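Local coordinates for protein xyloglucan-specific endo-beta-1,4-glucanase BoGH5A (PDB 3ZMR) that hydrolyses internal beta-1,4-glucosidic linkages in the xyloglucan backbone with retention of configuration, releasing xyloglucan oligosaccharides, at residues M110-S115 with R298-H303; G162-F168 with K444-R448; L205-V211 with Y251-L255. Residues are numbered along the deposited sequence.

Interaction 1: M110-S115 with R298-H303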
loop_
_atom_site.group_PDB
_atom_site.type_symbol
_atom_site.label_atom_id
_atom_site.label_comp_id
_atom_site.label_asym_id
_atom_site.label_seq_id
_atom_site.Cartn_x
_atom_site.Cartn_y
_atom_site.Cartn_z
ATOM N N MET A 110 19.423 10.717 1.482
ATOM C CA MET A 110 18.022 10.818 1.879
ATOM C C MET A 110 17.676 12.304 1.960
ATOM O O MET A 110 17.888 12.952 2.986
ATOM C CB MET A 110 17.725 10.092 3.203
ATOM C CG MET A 110 18.360 8.721 3.329
ATOM S SD MET A 110 18.049 7.555 2.003
ATOM C CE MET A 110 16.401 7.009 2.394
ATOM N N ARG A 111 17.181 12.854 0.852
ATOM C CA ARG A 111 16.855 14.280 0.762
ATOM C C ARG A 111 15.779 14.665 1.763
ATOM O O ARG A 111 14.900 13.871 2.104
ATOM C CB ARG A 111 16.401 14.629 -0.639
ATOM C CG ARG A 111 17.520 14.482 -1.677
ATOM C CD ARG A 111 16.946 14.539 -3.083
ATOM N NE ARG A 111 16.297 13.275 -3.403
ATOM C CZ ARG A 111 15.669 13.015 -4.539
ATOM N NH1 ARG A 111 15.513 13.961 -5.476
ATOM N NH2 ARG A 111 15.197 11.795 -4.729
ATOM N N ASP A 112 15.828 15.922 2.205
ATOM C CA ASP A 112 14.825 16.445 3.114
ATOM C C ASP A 112 13.576 16.854 2.320
ATOM O O ASP A 112 13.279 18.056 2.111
ATOM C CB ASP A 112 15.371 17.638 3.897
ATOM C CG ASP A 112 14.468 18.045 5.032
ATOM O OD1 ASP A 112 13.566 17.293 5.419
ATOM O OD2 ASP A 112 14.703 19.126 5.580
ATOM N N LEU A 113 12.838 15.828 1.892
ATOM C CA LEU A 113 11.619 15.964 1.089
ATOM C C LEU A 113 10.521 15.108 1.698
ATOM O O LEU A 113 10.769 13.954 2.049
ATOM C CB LEU A 113 11.884 15.482 -0.343
ATOM C CG LEU A 113 12.892 16.270 -1.179
ATOM C CD1 LEU A 113 13.160 15.548 -2.480
ATOM C CD2 LEU A 113 12.362 17.686 -1.412
ATOM N N THR A 114 9.318 15.655 1.811
ATOM C CA THR A 114 8.171 14.851 2.191
ATOM C C THR A 114 7.876 13.850 1.060
ATOM O O THR A 114 8.294 14.050 -0.075
ATOM C CB THR A 114 6.918 15.674 2.441
ATOM O OG1 THR A 114 6.562 16.285 1.205
ATOM C CG2 THR A 114 7.148 16.722 3.520
ATOM N N SER A 115 7.168 12.773 1.390
ATOM C CA SER A 115 6.711 11.854 0.348
ATOM C C SER A 115 5.917 12.613 -0.717
ATOM O O SER A 115 6.016 12.314 -1.909
ATOM C CB SER A 115 5.953 10.689 0.930
ATOM O OG SER A 115 6.837 9.859 1.651
ATOM N N ARG A 298 19.588 4.204 6.803
ATOM C CA ARG A 298 18.782 4.966 5.838
ATOM C C ARG A 298 17.308 4.518 5.838
ATOM O O ARG A 298 16.430 5.254 5.367
ATOM C CB ARG A 298 19.373 4.822 4.450
ATOM C CG ARG A 298 20.709 5.540 4.270
ATOM C CD ARG A 298 21.230 5.223 2.895
ATOM N NE ARG A 298 22.549 5.720 2.523
ATOM C CZ ARG A 298 23.700 5.199 2.896
ATOM N NH1 ARG A 298 23.777 4.222 3.807
ATOM N NH2 ARG A 298 24.819 5.693 2.341
ATOM N N ASN A 299 17.043 3.306 6.332
ATOM C CA ASN A 299 15.677 2.808 6.428
ATOM C C ASN A 299 14.829 3.579 7.444
ATOM O O ASN A 299 13.621 3.505 7.443
ATOM C CB ASN A 299 15.633 1.325 6.759
ATOM C CG ASN A 299 16.056 0.446 5.589
ATOM O OD1 ASN A 299 16.073 0.860 4.419
ATOM N ND2 ASN A 299 16.378 -0.772 5.901
ATOM N N HIS A 300 15.471 4.345 8.303
ATOM C CA HIS A 300 14.754 5.275 9.183
ATOM C C HIS A 300 14.003 6.335 8.381
ATOM O O HIS A 300 12.908 6.721 8.747
ATOM C CB HIS A 300 15.754 5.943 10.136
ATOM C CG HIS A 300 15.136 6.897 11.116
ATOM N ND1 HIS A 300 14.530 6.462 12.263
ATOM C CD2 HIS A 300 14.998 8.246 11.105
ATOM C CE1 HIS A 300 14.090 7.501 12.955
ATOM N NE2 HIS A 300 14.351 8.594 12.271
ATOM N N TYR A 301 14.597 6.743 7.257
ATOM C CA TYR A 301 14.126 7.851 6.436
ATOM C C TYR A 301 13.472 7.448 5.109
ATOM O O TYR A 301 12.925 8.310 4.404
ATOM C CB TYR A 301 15.305 8.762 6.100
ATOM C CG TYR A 301 15.915 9.467 7.293
ATOM C CD1 TYR A 301 15.238 10.519 7.941
ATOM C CD2 TYR A 301 17.165 9.109 7.784
ATOM C CE1 TYR A 301 15.790 11.209 9.011
ATOM C CE2 TYR A 301 17.717 9.791 8.858
ATOM C CZ TYR A 301 17.013 10.817 9.460
ATOM O OH TYR A 301 17.578 11.481 10.517
ATOM N N ARG A 302 13.575 6.170 4.739
ATOM C CA ARG A 302 13.150 5.742 3.411
ATOM C C ARG A 302 11.675 6.000 3.222
ATOM O O ARG A 302 10.873 5.855 4.149
ATOM C CB ARG A 302 13.472 4.268 3.242
ATOM C CG ARG A 302 13.247 3.727 1.851
ATOM C CD ARG A 302 13.760 2.281 1.593
ATOM N NE ARG A 302 15.122 2.104 2.073
ATOM C CZ ARG A 302 16.210 2.663 1.535
ATOM N NH1 ARG A 302 16.170 3.384 0.398
ATOM N NH2 ARG A 302 17.380 2.539 2.156
ATOM N N HIS A 303 11.293 6.321 2.006
ATOM C CA HIS A 303 9.873 6.478 1.696
ATOM C C HIS A 303 9.269 5.112 1.509
ATOM O O HIS A 303 9.776 4.274 0.756
ATOM C CB HIS A 303 9.699 7.304 0.427
ATOM C CG HIS A 303 10.241 8.704 0.557
ATOM N ND1 HIS A 303 9.441 9.818 0.755
ATOM C CD2 HIS A 303 11.516 9.155 0.520
ATOM C CE1 HIS A 303 10.210 10.891 0.812
ATOM N NE2 HIS A 303 11.470 10.509 0.693
HETATM O O HOH W 1 14.061 11.664 0.725
#

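Interaction 2: G162-F168 with K444-R448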
loop_
_atom_site.group_PDB
_atom_site.type_symbol
_atom_site.label_atom_id
_atom_site.label_comp_id
_atom_site.label_asym_id
_atom_site.label_seq_id
_atom_site.Cartn_x
_atom_site.Cartn_y
_atom_site.Cartn_z
ATOM N N GLY A 162 16.060 1.806 -21.552
ATOM C CA GLY A 162 14.987 2.095 -22.510
ATOM C C GLY A 162 13.787 2.729 -21.842
ATOM O O GLY A 162 13.151 3.647 -22.372
ATOM N N ILE A 163 13.446 2.218 -20.653
ATOM C CA ILE A 163 12.354 2.794 -19.846
ATOM C C ILE A 163 12.622 4.269 -19.550
ATOM O O ILE A 163 11.751 5.142 -19.759
ATOM C CB ILE A 163 12.107 1.956 -18.572
ATOM C CG1 ILE A 163 11.484 0.595 -18.935
ATOM C CG2 ILE A 163 11.243 2.706 -17.543
ATOM C CD1 ILE A 163 11.554 -0.398 -17.782
ATOM N N LYS A 164 13.833 4.559 -19.066
ATOM C CA LYS A 164 14.216 5.937 -18.778
ATOM C C LYS A 164 14.188 6.825 -20.020
ATOM O O LYS A 164 13.653 7.924 -20.011
ATOM C CB LYS A 164 15.587 5.962 -18.141
ATOM C CG LYS A 164 16.110 7.342 -17.751
ATOM C CD LYS A 164 15.491 7.867 -16.475
ATOM C CE LYS A 164 15.962 9.288 -16.186
ATOM N NZ LYS A 164 15.392 9.765 -14.921
ATOM N N ALA A 165 14.736 6.293 -21.114
ATOM C CA ALA A 165 14.818 7.042 -22.367
ATOM C C ALA A 165 13.460 7.421 -22.956
ATOM O O ALA A 165 13.314 8.477 -23.577
ATOM C CB ALA A 165 15.643 6.259 -23.375
ATOM N N ALA A 166 12.452 6.597 -22.709
ATOM C CA ALA A 166 11.095 6.843 -23.201
ATOM C C ALA A 166 10.368 7.933 -22.402
ATOM O O ALA A 166 9.299 8.395 -22.796
ATOM C CB ALA A 166 10.316 5.546 -23.148
ATOM N N GLY A 167 10.925 8.327 -21.260
ATOM C CA GLY A 167 10.321 9.393 -20.454
ATOM C C GLY A 167 9.702 8.964 -19.134
ATOM O O GLY A 167 9.065 9.757 -18.457
ATOM N N PHE A 168 9.934 7.717 -18.748
ATOM C CA PHE A 168 9.474 7.216 -17.449
ATOM C C PHE A 168 10.538 7.486 -16.405
ATOM O O PHE A 168 11.723 7.316 -16.662
ATOM C CB PHE A 168 9.188 5.733 -17.508
ATOM C CG PHE A 168 8.075 5.383 -18.433
ATOM C CD1 PHE A 168 6.774 5.596 -18.047
ATOM C CD2 PHE A 168 8.323 4.880 -19.706
ATOM C CE1 PHE A 168 5.729 5.274 -18.878
ATOM C CE2 PHE A 168 7.262 4.552 -20.543
ATOM C CZ PHE A 168 5.969 4.748 -20.129
ATOM N N LYS A 444 2.654 -5.109 -23.473
ATOM C CA LYS A 444 3.948 -4.581 -23.081
ATOM C C LYS A 444 4.311 -3.284 -23.840
ATOM O O LYS A 444 3.872 -3.067 -24.997
ATOM C CB LYS A 444 5.035 -5.645 -23.247
ATOM C CG LYS A 444 5.480 -5.857 -24.689
ATOM C CD LYS A 444 6.292 -7.139 -24.849
ATOM C CE LYS A 444 6.812 -7.252 -26.276
ATOM N NZ LYS A 444 7.533 -8.533 -26.499
ATOM N N LEU A 445 5.115 -2.425 -23.195
ATOM C CA LEU A 445 5.568 -1.203 -23.843
ATOM C C LEU A 445 6.921 -1.349 -24.513
ATOM O O LEU A 445 7.238 -0.625 -25.455
ATOM C CB LEU A 445 5.592 -0.044 -22.868
ATOM C CG LEU A 445 4.277 0.293 -22.197
ATOM C CD1 LEU A 445 4.527 1.449 -21.239
ATOM C CD2 LEU A 445 3.164 0.638 -23.204
ATOM N N PHE A 446 7.701 -2.306 -24.011
ATOM C CA PHE A 446 9.097 -2.499 -24.438
ATOM C C PHE A 446 9.381 -3.969 -24.770
ATOM O O PHE A 446 8.760 -4.875 -24.242
ATOM C CB PHE A 446 10.094 -2.059 -23.329
ATOM C CG PHE A 446 9.954 -0.628 -22.959
ATOM C CD1 PHE A 446 10.612 0.359 -23.680
ATOM C CD2 PHE A 446 9.117 -0.251 -21.925
ATOM C CE1 PHE A 446 10.421 1.695 -23.374
ATOM C CE2 PHE A 446 8.936 1.087 -21.622
ATOM C CZ PHE A 446 9.559 2.055 -22.367
ATOM N N ASP A 447 10.354 -4.173 -25.653
ATOM C CA ASP A 447 10.969 -5.472 -25.806
ATOM C C ASP A 447 11.832 -5.738 -24.561
ATOM O O ASP A 447 12.753 -4.974 -24.264
ATOM C CB ASP A 447 11.857 -5.521 -27.034
ATOM C CG ASP A 447 12.240 -6.913 -27.375
ATOM O OD1 ASP A 447 13.068 -7.494 -26.676
ATOM O OD2 ASP A 447 11.692 -7.455 -28.322
ATOM N N ARG A 448 11.516 -6.800 -23.823
ATOM C CA ARG A 448 12.273 -7.082 -22.580
ATOM C C ARG A 448 13.745 -7.410 -22.801
ATOM O O ARG A 448 14.602 -7.160 -21.951
ATOM C CB ARG A 448 11.620 -8.198 -21.783
ATOM C CG ARG A 448 10.261 -7.891 -21.180
ATOM C CD ARG A 448 10.300 -6.689 -20.234
ATOM N NE ARG A 448 9.054 -6.541 -19.512
ATOM C CZ ARG A 448 8.701 -7.266 -18.462
ATOM N NH1 ARG A 448 9.535 -8.144 -17.910
ATOM N NH2 ARG A 448 7.511 -7.066 -17.925
#

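Interaction 3: L205-V211 with Y251-L255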
loop_
_atom_site.group_PDB
_atom_site.type_symbol
_atom_site.label_atom_id
_atom_site.label_comp_id
_atom_site.label_asym_id
_atom_site.label_seq_id
_atom_site.Cartn_x
_atom_site.Cartn_y
_atom_site.Cartn_z
ATOM N N LEU A 205 18.367 1.596 -10.757
ATOM C CA LEU A 205 18.849 2.822 -10.144
ATOM C C LEU A 205 19.954 3.490 -10.976
ATOM O O LEU A 205 19.995 4.712 -11.139
ATOM C CB LEU A 205 19.365 2.531 -8.736
ATOM C CG LEU A 205 18.282 2.213 -7.681
ATOM C CD1 LEU A 205 18.953 1.667 -6.428
ATOM C CD2 LEU A 205 17.374 3.382 -7.337
ATOM N N ASP A 206 20.880 2.670 -11.455
ATOM C CA ASP A 206 21.984 3.188 -12.284
ATOM C C ASP A 206 21.502 3.830 -13.601
ATOM O O ASP A 206 22.148 4.723 -14.139
ATOM C CB ASP A 206 23.041 2.123 -12.565
ATOM C CG ASP A 206 23.824 1.682 -11.310
ATOM O OD1 ASP A 206 23.754 2.337 -10.257
ATOM O OD2 ASP A 206 24.539 0.661 -11.397
ATOM N N ALA A 207 20.355 3.360 -14.104
ATOM C CA ALA A 207 19.696 3.935 -15.273
ATOM C C ALA A 207 18.995 5.250 -15.005
ATOM O O ALA A 207 18.508 5.897 -15.907
ATOM C CB ALA A 207 18.731 2.925 -15.889
ATOM N N GLY A 208 18.916 5.629 -13.740
ATOM C CA GLY A 208 18.368 6.916 -13.365
ATOM C C GLY A 208 16.915 6.866 -12.931
ATOM O O GLY A 208 16.257 7.893 -12.881
ATOM N N LEU A 209 16.422 5.680 -12.621
ATOM C CA LEU A 209 15.021 5.523 -12.202
ATOM C C LEU A 209 14.816 5.507 -10.681
ATOM O O LEU A 209 15.683 5.043 -9.933
ATOM C CB LEU A 209 14.499 4.206 -12.770
ATOM C CG LEU A 209 14.478 4.107 -14.300
ATOM C CD1 LEU A 209 14.281 2.654 -14.702
ATOM C CD2 LEU A 209 13.353 4.993 -14.855
ATOM N N TYR A 210 13.655 5.984 -10.231
ATOM C CA TYR A 210 13.108 5.557 -8.941
ATOM C C TYR A 210 12.710 4.108 -9.046
ATOM O O TYR A 210 12.201 3.678 -10.086
ATOM C CB TYR A 210 11.906 6.401 -8.522
ATOM C CG TYR A 210 12.239 7.812 -8.081
ATOM C CD1 TYR A 210 12.492 8.100 -6.756
ATOM C CD2 TYR A 210 12.245 8.861 -8.992
ATOM C CE1 TYR A 210 12.772 9.385 -6.337
ATOM C CE2 TYR A 210 12.555 10.141 -8.590
ATOM C CZ TYR A 210 12.831 10.390 -7.248
ATOM O OH TYR A 210 13.121 11.674 -6.826
ATOM N N VAL A 211 12.900 3.356 -7.959
ATOM C CA VAL A 211 12.615 1.922 -7.931
ATOM C C VAL A 211 11.738 1.600 -6.735
ATOM O O VAL A 211 12.042 2.037 -5.631
ATOM C CB VAL A 211 13.888 1.069 -7.891
ATOM C CG1 VAL A 211 13.540 -0.406 -7.803
ATOM C CG2 VAL A 211 14.761 1.401 -9.120
ATOM N N TYR A 251 20.825 1.716 0.400
ATOM C CA TYR A 251 20.419 2.417 -0.826
ATOM C C TYR A 251 19.779 3.764 -0.514
ATOM O O TYR A 251 19.143 3.941 0.535
ATOM C CB TYR A 251 19.483 1.549 -1.696
ATOM C CG TYR A 251 20.229 0.397 -2.375
ATOM C CD1 TYR A 251 20.496 -0.782 -1.708
ATOM C CD2 TYR A 251 20.761 0.558 -3.635
ATOM C CE1 TYR A 251 21.228 -1.804 -2.311
ATOM C CE2 TYR A 251 21.466 -0.436 -4.261
ATOM C CZ TYR A 251 21.714 -1.616 -3.601
ATOM O OH TYR A 251 22.452 -2.578 -4.283
ATOM N N ASP A 252 19.968 4.707 -1.425
ATOM C CA ASP A 252 19.479 6.052 -1.232
ATOM C C ASP A 252 17.954 6.166 -1.466
ATOM O O ASP A 252 17.249 5.147 -1.630
ATOM C CB ASP A 252 20.353 7.049 -2.000
ATOM C CG ASP A 252 20.128 7.094 -3.478
ATOM O OD1 ASP A 252 19.089 6.663 -4.004
ATOM O OD2 ASP A 252 21.019 7.684 -4.133
ATOM N N ASP A 253 17.444 7.394 -1.449
ATOM C CA ASP A 253 15.997 7.622 -1.402
ATOM C C ASP A 253 15.257 7.367 -2.728
ATOM O O ASP A 253 14.048 7.466 -2.818
ATOM C CB ASP A 253 15.645 9.003 -0.835
ATOM C CG ASP A 253 16.052 10.162 -1.734
ATOM O OD1 ASP A 253 16.461 9.942 -2.903
ATOM O OD2 ASP A 253 15.934 11.328 -1.273
ATOM N N ARG A 254 16.014 7.016 -3.759
ATOM C CA ARG A 254 15.416 6.623 -5.017
ATOM C C ARG A 254 14.835 5.211 -4.920
ATOM O O ARG A 254 14.084 4.804 -5.802
ATOM C CB ARG A 254 16.415 6.766 -6.176
ATOM C CG ARG A 254 16.843 8.215 -6.494
ATOM C CD ARG A 254 18.101 8.241 -7.392
ATOM N NE ARG A 254 19.104 7.324 -6.835
ATOM C CZ ARG A 254 20.037 6.651 -7.514
ATOM N NH1 ARG A 254 20.157 6.781 -8.827
ATOM N NH2 ARG A 254 20.860 5.833 -6.866
ATOM N N LEU A 255 15.196 4.451 -3.883
ATOM C CA LEU A 255 14.626 3.124 -3.630
ATOM C C LEU A 255 13.552 3.203 -2.561
ATOM O O LEU A 255 13.820 3.650 -1.429
ATOM C CB LEU A 255 15.659 2.089 -3.224
ATOM C CG LEU A 255 15.181 0.662 -2.932
ATOM C CD1 LEU A 255 14.565 0.009 -4.175
ATOM C CD2 LEU A 255 16.302 -0.204 -2.416
HETATM O O HOH W 2 22.652 4.649 -8.964
#

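Interaction 1: M110-S115 with R298-H303
This contact lies at the end of the GH5 (beta/alpha)8 barrel where the strands begin, away from the substrate site. Residues 110-115 belong to the chain that runs from strand 85-91, the last of the N-terminal sheet, to helix 115-122. Here it packs against the barrel loop before strand 304-307. The contact has a polar end and an end built round Met110. At the polar end Ser115 OG and His303 ND1 share a hydrogen bond of 2.8 Å. His303 NE2 meets a water at 2.8 Å, and that water donates to Arg111 O at 2.7 Å. The imidazole thus bridges two points of the 110-115 loop. Leu113 O also sits at the ring edge, 3.4 Å from His303 CE1. Met110 is buried, and Met110 CB lies 4.0 Å from Tyr301 CB. Asn299 OD1 accepts from Arg302 NE at 2.8 Å. Over one face of the Arg302 guanidinium lies Met110 CE, which is also 3.6 Å from Arg302 CA and 3.5 Å from Arg298 O.

Interaction 2: G162-F168 with K444-R448
Phe446 is the centre of this apolar contact. With chi1 near -60° (m) and chi2 near -85°, its ring reaches from the 444-448 loop onto the end of helix 157-165. Ile163, in the mt rotamer, lays CG1 over one face, 4.1 Å from the centroid of the Phe446 ring and 25° off its normal, a CH-pi contact. The ring edge is met by Ala166 CB, 3.7 Å from Phe446 CZ, and by Phe168 CE2, 3.9 Å from the same CZ. Gly162 O lies 3.5 Å from Phe446 CE1. The helix ends in a Schellman motif at Gly167, whose phi is 110°. Gly167 N bonds to Lys164 O at 3.0 Å, and Phe168 N bonds weakly to Ile163 O at 3.3 Å. In the (beta/alpha)8 barrel this turn leads into strand 170-173, while the 444-448 loop follows the last barrel strand, 433-436. The side chain of Leu445 is about 9 Å from that of the substrate-binding Trp437, so the loop runs near the site. Past the turn, Phe168 takes chi1 m and points toward the loop. Leu445, an mt rotamer, places CD1 3.8 Å from Phe168 CZ. Both Phe168 and Leu445 touch Ile462 of helix 456-471.

Interaction 3: L205-V211 with Y251-L255
This is a buried contact between neighbouring beta-alpha units, made where strands 210-214 and 255-258 enter the barrel sheet. Val211 and Leu255 form a parallel beta bridge, with CA atoms 4.9 Å apart. Val211 N donates to Arg254 O at 2.9 Å, nearly straight at 169°. Leu255 CA lies 3.4 Å from Val211 O in a CA-H...O contact. The two side chains lie on the same face of the sheet, Val211 CG1 being 3.8 Å from Leu255 CD1. Leu205, in the last turn of helix 191-206, packs its CD1 3.5 Å from Tyr251 CD2 and its CD2 3.7 Å from Arg254 CB. A Schellman motif at Gly208 then turns the chain into the strand. In the other segment a type I turn runs from Asp252 to Leu255. Asp252 OD1 accepts from Arg254 N at 3.1 Å, an Asx turn, and also takes Arg254 NE at 2.9 Å in a salt bridge. Held this way, the guanidinium has Leu205 CB over one face. Arg254 NH2 donates to a water at 3.0 Å, which donates to Asp206 OD1 at 2.9 Å. Arg254 CG covers one face of the Tyr210 ring. Arg111 NH2 hydrogen-bonds to Tyr210 OH and forms a salt bridge with Asp253 OD1. Adjacent parallel strands, each entered from a preceding helix, are typical of the (beta/alpha)8 barrel of GH5 enzymes.

How the interactions relate
All three contacts lie on or against the (beta/alpha)8 barrel. The centres of interactions 1 and 3 are about 13 Å apart. The centres of interactions 2 and 3 are about 16 Å apart. Those of interactions 1 and 2 are about 27 Å apart, and these two do not touch. Interaction 3 meets both: Arg111 pairs with Asp253, and Arg302 NH2 probably bonds to Tyr251 O, as Lys164 NZ does to Gly208 O. Along the chain the segments of interactions 1 and 2 alternate, and both segments of interaction 3 fall between 168 and 298. Together they join the chain before helix 115-122 and the loops before strand 304-307 and after strand 433-436 to helices 157-165 and 191-206 and strands 210-214 and 255-258.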